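Local coordinates for alpha-catenin-like protein hmp-1 (Caenorhabditis elegans, PDB 5H5M), which links the cadherin-catenin complex of adherens junctions to actin filaments and is required for cell migration during body enclosure and cell shape changes during body elongation, at residues Ile119-Leu124 and Gly285-Arg289; Leu237-Ala242 and Arg370-Leu374; Ala280-Arg284 and Val322-Ala326; Thr126-Ile131 and Lys217-Phe221; Leu317-Arg321 and Leu361-Val366. All coordinates share one frame. Residue numbers count along the deposited sequence, not the author numbering.

Contact 1 of 5, residues Ile119-Leu124 and Gly285-Arg289; sequences ISDAFL and GRALR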
# COMPACT_ATOMS: atom_id res chain seq x y z
N ILE A 119 -0.54 -1.47 -1.63
CA ILE A 119 0.29 -2.33 -0.79
C ILE A 119 -0.21 -2.32 0.66
O ILE A 119 -0.24 -3.36 1.32
CB ILE A 119 1.77 -1.90 -0.82
CG1 ILE A 119 2.33 -2.06 -2.24
CG2 ILE A 119 2.60 -2.71 0.17
CD1 ILE A 119 3.79 -1.70 -2.37
N SER A 120 -0.62 -1.14 1.12
CA SER A 120 -1.15 -0.99 2.47
C SER A 120 -2.39 -1.86 2.67
O SER A 120 -2.50 -2.57 3.67
CB SER A 120 -1.46 0.48 2.77
OG SER A 120 -1.98 0.65 4.08
N ASP A 121 -3.32 -1.80 1.72
CA ASP A 121 -4.56 -2.57 1.79
C ASP A 121 -4.33 -4.07 1.62
O ASP A 121 -4.82 -4.88 2.41
CB ASP A 121 -5.56 -2.10 0.73
CG ASP A 121 -6.08 -0.70 0.99
OD1 ASP A 121 -6.00 -0.23 2.15
OD2 ASP A 121 -6.57 -0.05 0.04
N ALA A 122 -3.57 -4.44 0.59
CA ALA A 122 -3.49 -5.83 0.16
C ALA A 122 -2.68 -6.71 1.11
O ALA A 122 -2.92 -7.92 1.19
CB ALA A 122 -2.90 -5.90 -1.24
N PHE A 123 -1.73 -6.12 1.82
CA PHE A 123 -0.79 -6.89 2.62
C PHE A 123 -0.92 -6.66 4.12
O PHE A 123 -0.04 -7.05 4.89
CB PHE A 123 0.65 -6.60 2.17
CG PHE A 123 0.96 -7.11 0.79
CD1 PHE A 123 0.59 -6.37 -0.33
CD2 PHE A 123 1.59 -8.33 0.61
CE1 PHE A 123 0.86 -6.84 -1.61
CE2 PHE A 123 1.86 -8.81 -0.67
CZ PHE A 123 1.49 -8.06 -1.78
N LEU A 124 -2.02 -6.05 4.55
CA LEU A 124 -2.23 -5.82 5.98
C LEU A 124 -2.52 -7.13 6.72
O LEU A 124 -2.36 -7.20 7.93
CB LEU A 124 -3.36 -4.80 6.22
CG LEU A 124 -4.85 -5.09 5.99
CD1 LEU A 124 -5.48 -5.83 7.15
CD2 LEU A 124 -5.58 -3.77 5.75
N GLY A 285 -3.91 -4.98 11.61
CA GLY A 285 -3.06 -5.48 10.55
C GLY A 285 -2.06 -4.46 10.06
O GLY A 285 -0.87 -4.76 9.91
N ARG A 286 -2.53 -3.24 9.82
CA ARG A 286 -1.66 -2.16 9.35
C ARG A 286 -0.62 -1.79 10.40
O ARG A 286 0.55 -1.56 10.07
CB ARG A 286 -2.49 -0.93 8.99
CG ARG A 286 -3.46 -1.11 7.83
CD ARG A 286 -4.01 0.23 7.38
NE ARG A 286 -5.39 0.15 6.90
CZ ARG A 286 -5.74 -0.12 5.65
NH1 ARG A 286 -4.81 -0.35 4.73
NH2 ARG A 286 -7.02 -0.16 5.31
N ALA A 287 -1.05 -1.73 11.65
CA ALA A 287 -0.16 -1.39 12.76
C ALA A 287 0.97 -2.41 12.89
O ALA A 287 2.12 -2.05 13.13
CB ALA A 287 -0.94 -1.29 14.07
N LEU A 288 0.63 -3.68 12.72
CA LEU A 288 1.63 -4.74 12.83
C LEU A 288 2.58 -4.72 11.63
O LEU A 288 3.76 -5.04 11.76
CB LEU A 288 0.95 -6.11 12.96
CG LEU A 288 0.33 -6.37 14.33
CD1 LEU A 288 -0.36 -7.73 14.39
CD2 LEU A 288 1.38 -6.25 15.43
N ARG A 289 2.06 -4.33 10.47
CA ARG A 289 2.90 -4.16 9.29
C ARG A 289 3.91 -3.03 9.51
O ARG A 289 5.08 -3.15 9.13
CB ARG A 289 2.05 -3.88 8.05
CG ARG A 289 1.46 -5.13 7.42
CD ARG A 289 2.51 -5.88 6.62
NE ARG A 289 2.82 -5.19 5.36
CZ ARG A 289 4.02 -5.16 4.79
NH1 ARG A 289 5.05 -5.78 5.36
NH2 ARG A 289 4.19 -4.50 3.66
O HOH W 1 1.14 -3.65 3.80
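Two arginines on helix 276-300 reach across to the C-terminal end of helix 92-122, each dealing with a different part of it. The charged link is a salt bridge: Arg286 NH1 donates to Asp121 OD1 at 2.8 Å, and a weak hydrogen bond runs from Arg286 NH2 to the same Asp121 OD1 at 3.3 Å. Neither partner stops there. Arg55 pairs with the other oxygen of Asp121, Asp251 takes Arg286 NE, and Ser120 OG, beside the guanidinium, bonds to His247. The second arginine works through water: water 1 donates to Ile119 O (2.9 Å) and accepts from Arg289 NE (2.8 Å), while Asp232 holds Arg289 NH2. Packing fills the rest. Leu124 CD2 lies over one face of the Arg286 guanidinium, 3.7 Å from NH1, and Leu124 CA sits 4.0 Å from Arg289 CG. Where the chain leaves the helix, Leu124 O comes within 3.2 Å of Gly285 CA, so close that a beta carbon on Gly285 would clash with it. Salt bridges between bundles, here the first and third of the M domain with Asp232 of the second also drawn in, are consistent with its build of packed four-helix bundles.

Contact 2 of 5, residues Leu237-Ala242 and Arg370-Leu374; sequences LDDFLA and RHALL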
# COMPACT_ATOMS: atom_id res chain seq x y z
N LEU A 237 10.31 3.94 2.97
CA LEU A 237 9.73 3.82 4.30
C LEU A 237 8.79 4.97 4.66
O LEU A 237 7.74 4.75 5.26
CB LEU A 237 10.84 3.72 5.34
CG LEU A 237 10.43 3.66 6.82
CD1 LEU A 237 9.49 2.50 7.06
CD2 LEU A 237 11.66 3.56 7.71
N ASP A 238 9.16 6.19 4.29
CA ASP A 238 8.34 7.34 4.65
C ASP A 238 6.97 7.30 3.98
O ASP A 238 5.96 7.61 4.61
CB ASP A 238 9.03 8.65 4.30
CG ASP A 238 8.26 9.85 4.79
OD1 ASP A 238 7.58 10.50 3.98
OD2 ASP A 238 8.31 10.13 6.01
N ASP A 239 6.94 6.93 2.70
CA ASP A 239 5.68 6.74 1.99
C ASP A 239 4.80 5.71 2.71
O ASP A 239 3.61 5.94 2.93
CB ASP A 239 5.92 6.28 0.55
CG ASP A 239 6.47 7.38 -0.32
OD1 ASP A 239 6.29 8.57 0.03
OD2 ASP A 239 7.08 7.06 -1.36
N PHE A 240 5.41 4.60 3.10
CA PHE A 240 4.64 3.54 3.73
C PHE A 240 4.06 3.99 5.07
O PHE A 240 2.91 3.70 5.37
CB PHE A 240 5.48 2.28 3.94
CG PHE A 240 4.69 1.12 4.47
CD1 PHE A 240 3.89 0.37 3.62
CD2 PHE A 240 4.72 0.80 5.82
CE1 PHE A 240 3.15 -0.69 4.11
CE2 PHE A 240 3.98 -0.26 6.31
CZ PHE A 240 3.19 -1.00 5.45
N LEU A 241 4.85 4.71 5.85
CA LEU A 241 4.40 5.17 7.16
C LEU A 241 3.37 6.29 7.03
O LEU A 241 2.44 6.37 7.84
CB LEU A 241 5.59 5.64 8.00
CG LEU A 241 6.62 4.57 8.35
CD1 LEU A 241 7.65 5.12 9.32
CD2 LEU A 241 5.96 3.33 8.92
N ALA A 242 3.53 7.15 6.03
CA ALA A 242 2.61 8.26 5.82
C ALA A 242 1.24 7.75 5.37
O ALA A 242 0.20 8.24 5.83
CB ALA A 242 3.18 9.24 4.80
N ARG A 370 7.32 7.44 13.86
CA ARG A 370 7.77 8.33 12.79
C ARG A 370 8.61 9.48 13.35
O ARG A 370 9.56 9.93 12.71
CB ARG A 370 6.57 8.88 12.02
CG ARG A 370 5.69 7.80 11.39
CD ARG A 370 4.63 8.39 10.48
NE ARG A 370 5.23 9.03 9.32
CZ ARG A 370 4.59 9.87 8.51
NH1 ARG A 370 3.32 10.17 8.74
NH2 ARG A 370 5.22 10.41 7.48
N HIS A 371 8.26 9.93 14.55
CA HIS A 371 8.98 11.01 15.20
C HIS A 371 10.38 10.56 15.62
O HIS A 371 11.37 11.27 15.41
CB HIS A 371 8.20 11.53 16.40
CG HIS A 371 8.85 12.69 17.09
ND1 HIS A 371 9.23 13.83 16.43
CD2 HIS A 371 9.19 12.88 18.39
CE1 HIS A 371 9.77 14.68 17.28
NE2 HIS A 371 9.76 14.12 18.48
N ALA A 372 10.45 9.37 16.21
CA ALA A 372 11.73 8.80 16.63
C ALA A 372 12.69 8.61 15.46
O ALA A 372 13.90 8.76 15.61
CB ALA A 372 11.50 7.47 17.35
N LEU A 373 12.14 8.28 14.29
CA LEU A 373 12.95 8.07 13.10
C LEU A 373 13.60 9.36 12.61
O LEU A 373 14.60 9.33 11.88
CB LEU A 373 12.10 7.46 11.98
CG LEU A 373 11.72 5.99 12.16
CD1 LEU A 373 10.53 5.64 11.29
CD2 LEU A 373 12.89 5.08 11.82
N LEU A 374 13.04 10.49 13.02
CA LEU A 374 13.58 11.81 12.68
C LEU A 374 14.76 12.19 13.57
O LEU A 374 15.67 12.89 13.14
CB LEU A 374 12.49 12.88 12.77
CG LEU A 374 11.31 12.74 11.81
CD1 LEU A 374 10.27 13.81 12.09
CD2 LEU A 374 11.79 12.81 10.36
O HOH W 2 7.86 8.62 8.57
O HOH W 3 5.57 12.37 5.34
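Arg370 comes first and does most of the work. Its side chain reaches across to helix 237-260, where NH2 makes a weak, salt-bridging hydrogen bond to Asp238 OD2 at 3.4 Å. Two waters reinforce this long pairing: water 2 accepts from Arg370 NE (2.8 Å) and donates to Asp238 OD2 (3.0 Å), while water 3 ties Asp238 OD1 (3.1 Å) to Arg370 NH2 (2.9 Å, weak). Leu241 O and Ala242 CA cover one face of the guanidinium, and Glu245, a turn further on, holds NH1 in a salt bridge. Three residues later, Leu373 points its CA-to-CB bond at the other helix. Its CD1 packs 3.5 Å from Leu241 CD1 and 4.3 Å from Leu237 CD2, the greasy counterpart to the solvated arginine. The short segments run near-antiparallel, at 154° with axes 12.0 Å apart. By chain order, their helices are first and last in the third four-helix bundle; Val293, Val294 and Met298 of helix 276-300 and Val310 of helix 305-339 pack against the leucines.

Contact 3 of 5, residues Ala280-Arg284 and Val322-Ala326; sequences AGSIR and VDQFA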
# COMPACT_ATOMS: atom_id res chain seq x y z
N ALA A 280 -11.36 -2.53 13.12
CA ALA A 280 -10.35 -2.93 14.11
C ALA A 280 -9.38 -3.94 13.50
O ALA A 280 -8.18 -3.90 13.77
CB ALA A 280 -11.02 -3.51 15.35
N GLY A 281 -9.91 -4.83 12.67
CA GLY A 281 -9.10 -5.81 11.96
C GLY A 281 -8.09 -5.17 11.02
O GLY A 281 -6.96 -5.65 10.90
N SER A 282 -8.50 -4.10 10.34
CA SER A 282 -7.61 -3.40 9.41
C SER A 282 -6.54 -2.62 10.17
O SER A 282 -5.36 -2.66 9.81
CB SER A 282 -8.40 -2.45 8.50
OG SER A 282 -9.28 -3.16 7.65
N ILE A 283 -6.96 -1.90 11.20
CA ILE A 283 -6.05 -1.12 12.02
C ILE A 283 -4.98 -2.00 12.65
O ILE A 283 -3.80 -1.66 12.62
CB ILE A 283 -6.82 -0.36 13.12
CG1 ILE A 283 -7.70 0.71 12.48
CG2 ILE A 283 -5.86 0.27 14.11
CD1 ILE A 283 -8.48 1.54 13.46
N ARG A 284 -5.39 -3.14 13.19
CA ARG A 284 -4.45 -4.07 13.80
C ARG A 284 -3.42 -4.56 12.77
O ARG A 284 -2.22 -4.54 13.03
CB ARG A 284 -5.18 -5.26 14.42
CG ARG A 284 -4.25 -6.30 15.02
CD ARG A 284 -5.01 -7.47 15.63
NE ARG A 284 -4.08 -8.47 16.17
CZ ARG A 284 -3.68 -8.51 17.43
NH1 ARG A 284 -4.12 -7.61 18.30
NH2 ARG A 284 -2.83 -9.45 17.83
N VAL A 322 -1.36 -2.31 20.52
CA VAL A 322 -2.16 -3.19 19.68
C VAL A 322 -3.10 -4.08 20.50
O VAL A 322 -4.28 -4.22 20.18
CB VAL A 322 -1.25 -4.07 18.78
CG1 VAL A 322 -2.03 -5.23 18.21
CG2 VAL A 322 -0.65 -3.23 17.66
N ASP A 323 -2.59 -4.66 21.58
CA ASP A 323 -3.40 -5.50 22.45
C ASP A 323 -4.48 -4.70 23.18
O ASP A 323 -5.63 -5.12 23.24
CB ASP A 323 -2.52 -6.23 23.47
CG ASP A 323 -1.69 -7.33 22.85
OD1 ASP A 323 -2.13 -7.88 21.81
OD2 ASP A 323 -0.61 -7.66 23.39
N GLN A 324 -4.09 -3.56 23.74
CA GLN A 324 -5.03 -2.69 24.44
C GLN A 324 -6.14 -2.21 23.51
O GLN A 324 -7.29 -2.09 23.92
CB GLN A 324 -4.30 -1.49 25.05
CG GLN A 324 -3.28 -1.85 26.13
CD GLN A 324 -2.42 -0.67 26.53
OE1 GLN A 324 -2.61 0.45 26.05
NE2 GLN A 324 -1.46 -0.92 27.42
N PHE A 325 -5.78 -1.92 22.26
CA PHE A 325 -6.75 -1.50 21.27
C PHE A 325 -7.71 -2.63 20.91
O PHE A 325 -8.93 -2.44 20.90
CB PHE A 325 -6.05 -1.00 20.00
CG PHE A 325 -6.96 -0.89 18.81
CD1 PHE A 325 -7.89 0.13 18.73
CD2 PHE A 325 -6.88 -1.81 17.78
CE1 PHE A 325 -8.74 0.23 17.63
CE2 PHE A 325 -7.72 -1.72 16.68
CZ PHE A 325 -8.65 -0.70 16.61
N ALA A 326 -7.16 -3.81 20.63
CA ALA A 326 -7.95 -4.97 20.24
C ALA A 326 -8.93 -5.36 21.33
O ALA A 326 -10.05 -5.78 21.06
CB ALA A 326 -7.04 -6.14 19.90
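Arg284 gives up the most surface here. Its chi1, chi2 and chi3 are all t, so the side chain stretches straight out along the flank of helix 305-339. The guanidinium comes to rest with one face over Val322 CG1, which is 3.2 Å from Arg284 NH1; the same NH1 is 3.6 Å from Ala326 CB. Asp323 lies near the plane of the group, yet Arg284 NH1 and Asp323 OD1 are 4.0 Å apart, beyond a salt bridge, so the two charges are merely near each other at the exposed side of the contact. The segments run almost exactly antiparallel, 178° between directions with axes 10.6 Å apart, as expected for the second and third helices of an up-and-down four-helix bundle, here the third bundle of the M domain. Phe325 supplies the buried half of the contact. Its ring packs against Ala280 and Ile283, with Ala280 O near the ring plane, 3.7 Å from Phe325 CE2; that CE2 is also 3.7 Å from Ile283 CG2, and Phe325 CZ is 3.9 Å from Ala280 CB. Ile283 and Phe325 also both touch Val362, on the fourth helix of the bundle, which carries the packing on into the core. Val322, the third major contributor, points its CA-to-CB bond toward the partner helix, and its CA lies 6.4 Å from that of Arg284.

Contact 4 of 5, residues Thr126-Ile131 and Lys217-Phe221; sequences TRTPLI and KNAWF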
# COMPACT_ATOMS: atom_id res chain seq x y z
N THR A 126 -1.96 -11.13 5.43
CA THR A 126 -1.72 -12.17 4.44
C THR A 126 -1.82 -13.58 5.02
O THR A 126 -1.65 -14.56 4.30
CB THR A 126 -0.34 -12.00 3.78
OG1 THR A 126 0.67 -12.02 4.80
CG2 THR A 126 -0.26 -10.69 3.01
N ARG A 127 -2.10 -13.68 6.31
CA ARG A 127 -2.18 -14.99 6.95
C ARG A 127 -3.62 -15.49 7.12
O ARG A 127 -3.92 -16.63 6.76
CB ARG A 127 -1.48 -14.97 8.32
CG ARG A 127 -0.52 -16.13 8.50
CD ARG A 127 -0.04 -16.31 9.94
NE ARG A 127 0.39 -17.69 10.20
CZ ARG A 127 1.53 -18.22 9.77
NH1 ARG A 127 2.39 -17.49 9.06
NH2 ARG A 127 1.83 -19.48 10.06
N THR A 128 -4.49 -14.64 7.65
CA THR A 128 -5.84 -15.05 8.03
C THR A 128 -6.69 -15.72 6.94
O THR A 128 -7.35 -16.73 7.22
CB THR A 128 -6.64 -13.84 8.58
OG1 THR A 128 -5.92 -13.24 9.66
CG2 THR A 128 -8.01 -14.28 9.09
N PRO A 129 -6.70 -15.19 5.70
CA PRO A 129 -7.57 -15.83 4.70
C PRO A 129 -7.29 -17.32 4.48
O PRO A 129 -8.23 -18.10 4.33
CB PRO A 129 -7.29 -15.04 3.43
CG PRO A 129 -6.85 -13.71 3.90
CD PRO A 129 -6.07 -13.97 5.16
N LEU A 130 -6.01 -17.71 4.46
CA LEU A 130 -5.66 -19.11 4.27
C LEU A 130 -5.91 -19.92 5.54
O LEU A 130 -6.36 -21.07 5.47
CB LEU A 130 -4.20 -19.25 3.85
CG LEU A 130 -3.75 -20.69 3.58
CD1 LEU A 130 -4.71 -21.36 2.60
CD2 LEU A 130 -2.32 -20.74 3.05
N ILE A 131 -5.64 -19.32 6.69
CA ILE A 131 -5.86 -19.98 7.97
C ILE A 131 -7.33 -20.31 8.17
O ILE A 131 -7.68 -21.42 8.58
CB ILE A 131 -5.36 -19.12 9.14
CG1 ILE A 131 -3.84 -18.97 9.07
CG2 ILE A 131 -5.76 -19.73 10.48
CD1 ILE A 131 -3.10 -20.29 9.02
N LYS A 217 0.10 -25.16 2.08
CA LYS A 217 0.08 -24.04 3.01
C LYS A 217 1.46 -23.41 3.16
O LYS A 217 1.61 -22.20 3.04
CB LYS A 217 -0.44 -24.49 4.37
CG LYS A 217 -0.24 -23.47 5.49
CD LYS A 217 -0.34 -24.15 6.84
CE LYS A 217 -0.04 -23.19 7.98
NZ LYS A 217 -0.14 -23.86 9.31
N ASN A 218 2.46 -24.25 3.40
CA ASN A 218 3.81 -23.78 3.63
C ASN A 218 4.46 -23.19 2.38
O ASN A 218 5.17 -22.19 2.45
CB ASN A 218 4.67 -24.91 4.19
CG ASN A 218 4.24 -25.33 5.58
OD1 ASN A 218 3.82 -24.50 6.39
ND2 ASN A 218 4.32 -26.63 5.86
N ALA A 219 4.20 -23.81 1.23
CA ALA A 219 4.71 -23.29 -0.04
C ALA A 219 4.12 -21.91 -0.31
O ALA A 219 4.82 -21.02 -0.79
CB ALA A 219 4.39 -24.24 -1.18
N TRP A 220 2.84 -21.74 0.02
CA TRP A 220 2.16 -20.47 -0.18
C TRP A 220 2.75 -19.38 0.70
O TRP A 220 3.13 -18.31 0.21
CB TRP A 220 0.66 -20.62 0.09
CG TRP A 220 -0.07 -19.32 -0.02
CD1 TRP A 220 -0.40 -18.48 1.00
CD2 TRP A 220 -0.54 -18.70 -1.22
NE1 TRP A 220 -1.06 -17.38 0.51
CE2 TRP A 220 -1.16 -17.49 -0.85
CE3 TRP A 220 -0.51 -19.06 -2.57
CZ2 TRP A 220 -1.74 -16.63 -1.78
CZ3 TRP A 220 -1.09 -18.20 -3.50
CH2 TRP A 220 -1.69 -17.01 -3.10
N PHE A 221 2.83 -19.64 2.00
CA PHE A 221 3.34 -18.66 2.95
C PHE A 221 4.81 -18.32 2.70
O PHE A 221 5.25 -17.21 3.00
CB PHE A 221 3.16 -19.16 4.39
CG PHE A 221 1.77 -18.95 4.92
CD1 PHE A 221 1.00 -17.88 4.49
CD2 PHE A 221 1.23 -19.82 5.85
CE1 PHE A 221 -0.28 -17.68 4.98
CE2 PHE A 221 -0.05 -19.63 6.35
CZ PHE A 221 -0.81 -18.56 5.91
O HOH W 4 -1.62 -14.84 1.56
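The ring of Phe221 is the centrepiece, gripped on both faces by side chains from 126-131. With chi1 in the m well (-80°), Phe221 sends its ring toward the start of helix 128-137. Over one face sits Leu130, whose t,p rotamer brings CD2 to 4.2 Å from the ring centroid, 21° off the normal, a CH-pi contact. That same CD2 is 3.6 Å from Trp220 CD1 and 4.1 Å from Lys217 CA, so one methyl fills the gap between three residues of helix 207-233. Arg127 covers the opposite face. Its chi1 of -131° lies between the usual wells, and beyond it the chain runs extended, so that the guanidinium lies flat on the ring with planes at 17° and centres 4.5 Å apart: an off-centre cation-pi stack. Ile131, in m,m, brings CD1 to the ring edge, 4.1 Å from Phe221 CE2. Lys217 is fully extended past Ile131, and its amine pairs with Glu214. Trp220, in t, turns its indole inward, where it meets Phe152 edge to face; its NE1 gives a 2.8 Å hydrogen bond to water 4, which in turn donates to Thr126 O at 2.8 Å. Leu130, Trp220 and Phe221 pack as in the interior of a four-helix bundle, with Arg127 closing the outer side; the helices are the first and last of the second M-domain bundle.

Contact 5 of 5, residues Leu317-Arg321 and Leu361-Val366; sequences LKTQR and LVHDAV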
# COMPACT_ATOMS: atom_id res chain seq x y z
N LEU A 317 4.03 0.01 20.44
CA LEU A 317 2.90 -0.27 19.55
C LEU A 317 2.58 -1.76 19.52
O LEU A 317 1.44 -2.16 19.76
CB LEU A 317 3.21 0.23 18.13
CG LEU A 317 2.11 -0.03 17.09
CD1 LEU A 317 0.82 0.68 17.49
CD2 LEU A 317 2.57 0.40 15.70
N LYS A 318 3.60 -2.57 19.26
CA LYS A 318 3.41 -4.00 19.06
C LYS A 318 3.00 -4.77 20.32
O LYS A 318 2.08 -5.59 20.26
CB LYS A 318 4.69 -4.62 18.49
CG LYS A 318 4.58 -6.12 18.26
CD LYS A 318 5.56 -6.60 17.21
CE LYS A 318 5.33 -8.06 16.86
NZ LYS A 318 6.27 -8.53 15.80
N THR A 319 3.67 -4.51 21.44
CA THR A 319 3.45 -5.32 22.64
C THR A 319 2.47 -4.71 23.64
O THR A 319 2.09 -5.36 24.61
CB THR A 319 4.78 -5.60 23.38
OG1 THR A 319 5.24 -4.40 24.02
CG2 THR A 319 5.84 -6.10 22.40
N GLN A 320 2.07 -3.46 23.41
CA GLN A 320 1.13 -2.80 24.32
C GLN A 320 -0.10 -2.24 23.61
O GLN A 320 -1.22 -2.67 23.87
CB GLN A 320 1.82 -1.67 25.10
CG GLN A 320 2.88 -2.13 26.09
CD GLN A 320 3.52 -0.98 26.83
OE1 GLN A 320 3.17 0.18 26.60
NE2 GLN A 320 4.45 -1.28 27.72
N ARG A 321 0.12 -1.26 22.73
CA ARG A 321 -0.98 -0.51 22.13
C ARG A 321 -1.93 -1.39 21.30
O ARG A 321 -3.15 -1.23 21.37
CB ARG A 321 -0.44 0.62 21.26
CG ARG A 321 0.42 1.63 22.02
CD ARG A 321 -0.38 2.36 23.09
NE ARG A 321 0.45 3.25 23.89
CZ ARG A 321 0.91 2.96 25.11
NH1 ARG A 321 0.61 1.80 25.67
NH2 ARG A 321 1.66 3.83 25.77
N LEU A 361 -4.85 5.25 20.55
CA LEU A 361 -3.79 4.38 21.07
C LEU A 361 -2.82 3.97 19.96
O LEU A 361 -1.61 4.19 20.06
CB LEU A 361 -4.38 3.12 21.71
CG LEU A 361 -4.56 2.98 23.22
CD1 LEU A 361 -5.05 4.26 23.85
CD2 LEU A 361 -5.53 1.84 23.50
N VAL A 362 -3.37 3.37 18.91
CA VAL A 362 -2.57 2.91 17.78
C VAL A 362 -1.98 4.08 16.99
O VAL A 362 -0.79 4.08 16.65
CB VAL A 362 -3.42 2.04 16.83
CG1 VAL A 362 -2.64 1.68 15.57
CG2 VAL A 362 -3.91 0.79 17.54
N HIS A 363 -2.81 5.08 16.72
CA HIS A 363 -2.44 6.21 15.86
C HIS A 363 -1.31 7.06 16.44
O HIS A 363 -0.35 7.38 15.74
CB HIS A 363 -3.67 7.08 15.60
CG HIS A 363 -3.48 8.10 14.53
ND1 HIS A 363 -3.56 9.45 14.77
CD2 HIS A 363 -3.21 7.97 13.20
CE1 HIS A 363 -3.35 10.11 13.64
NE2 HIS A 363 -3.14 9.23 12.68
N ASP A 364 -1.42 7.43 17.72
CA ASP A 364 -0.37 8.19 18.40
C ASP A 364 0.95 7.43 18.40
O ASP A 364 2.02 8.01 18.21
CB ASP A 364 -0.77 8.51 19.84
CG ASP A 364 -1.68 9.71 19.95
OD1 ASP A 364 -1.78 10.49 18.98
OD2 ASP A 364 -2.29 9.89 21.03
N ALA A 365 0.86 6.12 18.64
CA ALA A 365 2.05 5.28 18.70
C ALA A 365 2.75 5.23 17.35
O ALA A 365 3.97 5.19 17.28
CB ALA A 365 1.68 3.88 19.16
N VAL A 366 1.96 5.25 16.27
CA VAL A 366 2.53 5.30 14.93
C VAL A 366 3.25 6.63 14.71
O VAL A 366 4.34 6.66 14.14
CB VAL A 366 1.44 5.10 13.85
CG1 VAL A 366 1.97 5.45 12.47
CG2 VAL A 366 0.95 3.66 13.87
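Helices 305-339 and 345-374 are the last two of the third four-helix bundle, and this is where they press together in its core. The local segments run at 147° to each other with axes 10.4 Å apart. Leu317 leads, its CA-to-CB bond aimed at the partner. CD1 packs 3.7 Å from Ala365 CB and 4.1 Å from Val362 CG1, while CD2 reaches Val366 CG2 at 4.1 Å, so the leucine sits among three small side chains. The CA atoms of Leu317 and Ala365 are 5.7 Å apart, with the small Ala365 side chain meeting Leu317 CD1. The next three residues, Lys318, Thr319 and Gln320, face outward, and here the helix widens into a pi-type turn. The backbone of Gln320 departs from the regular helix, with phi/psi of -126°/-64°, and Thr319 OG1 bonds back to Arg315 O. After this wider turn, Arg321 again points toward helix 345-374, and its CA is likewise 5.7 Å from that of Leu361. Its aliphatic part does the packing: CG lies 3.9 Å from Ala365 CB, and CD is 4.2 Å from Leu361 CG and just 3.7 Å from Leu361 O.

Contacts 2, 3 and 5 bind together the helices of the third bundle, contact 4 belongs to the second, and contact 1 joins the first bundle to the third. Contacts 3 and 5 are closest, centres 9 Å apart: Val322 N probably hydrogen-bonds to Leu317 O at 2.9 Å, and Phe325 CG meets Val362 CG2 at 3.7 Å. Contact 1 packs onto both, with Ala287 CB 3.7 Å from Val362 CG1 and Leu124 CD1 3.9 Å from Ser282 CA; it touches contact 2 where Arg289 NH2 is 4.0 Å from Phe240 CE1. Contact 4, about 28 Å from contact 2 between centres, adjoins contact 1 through the chain at Leu124-Thr126.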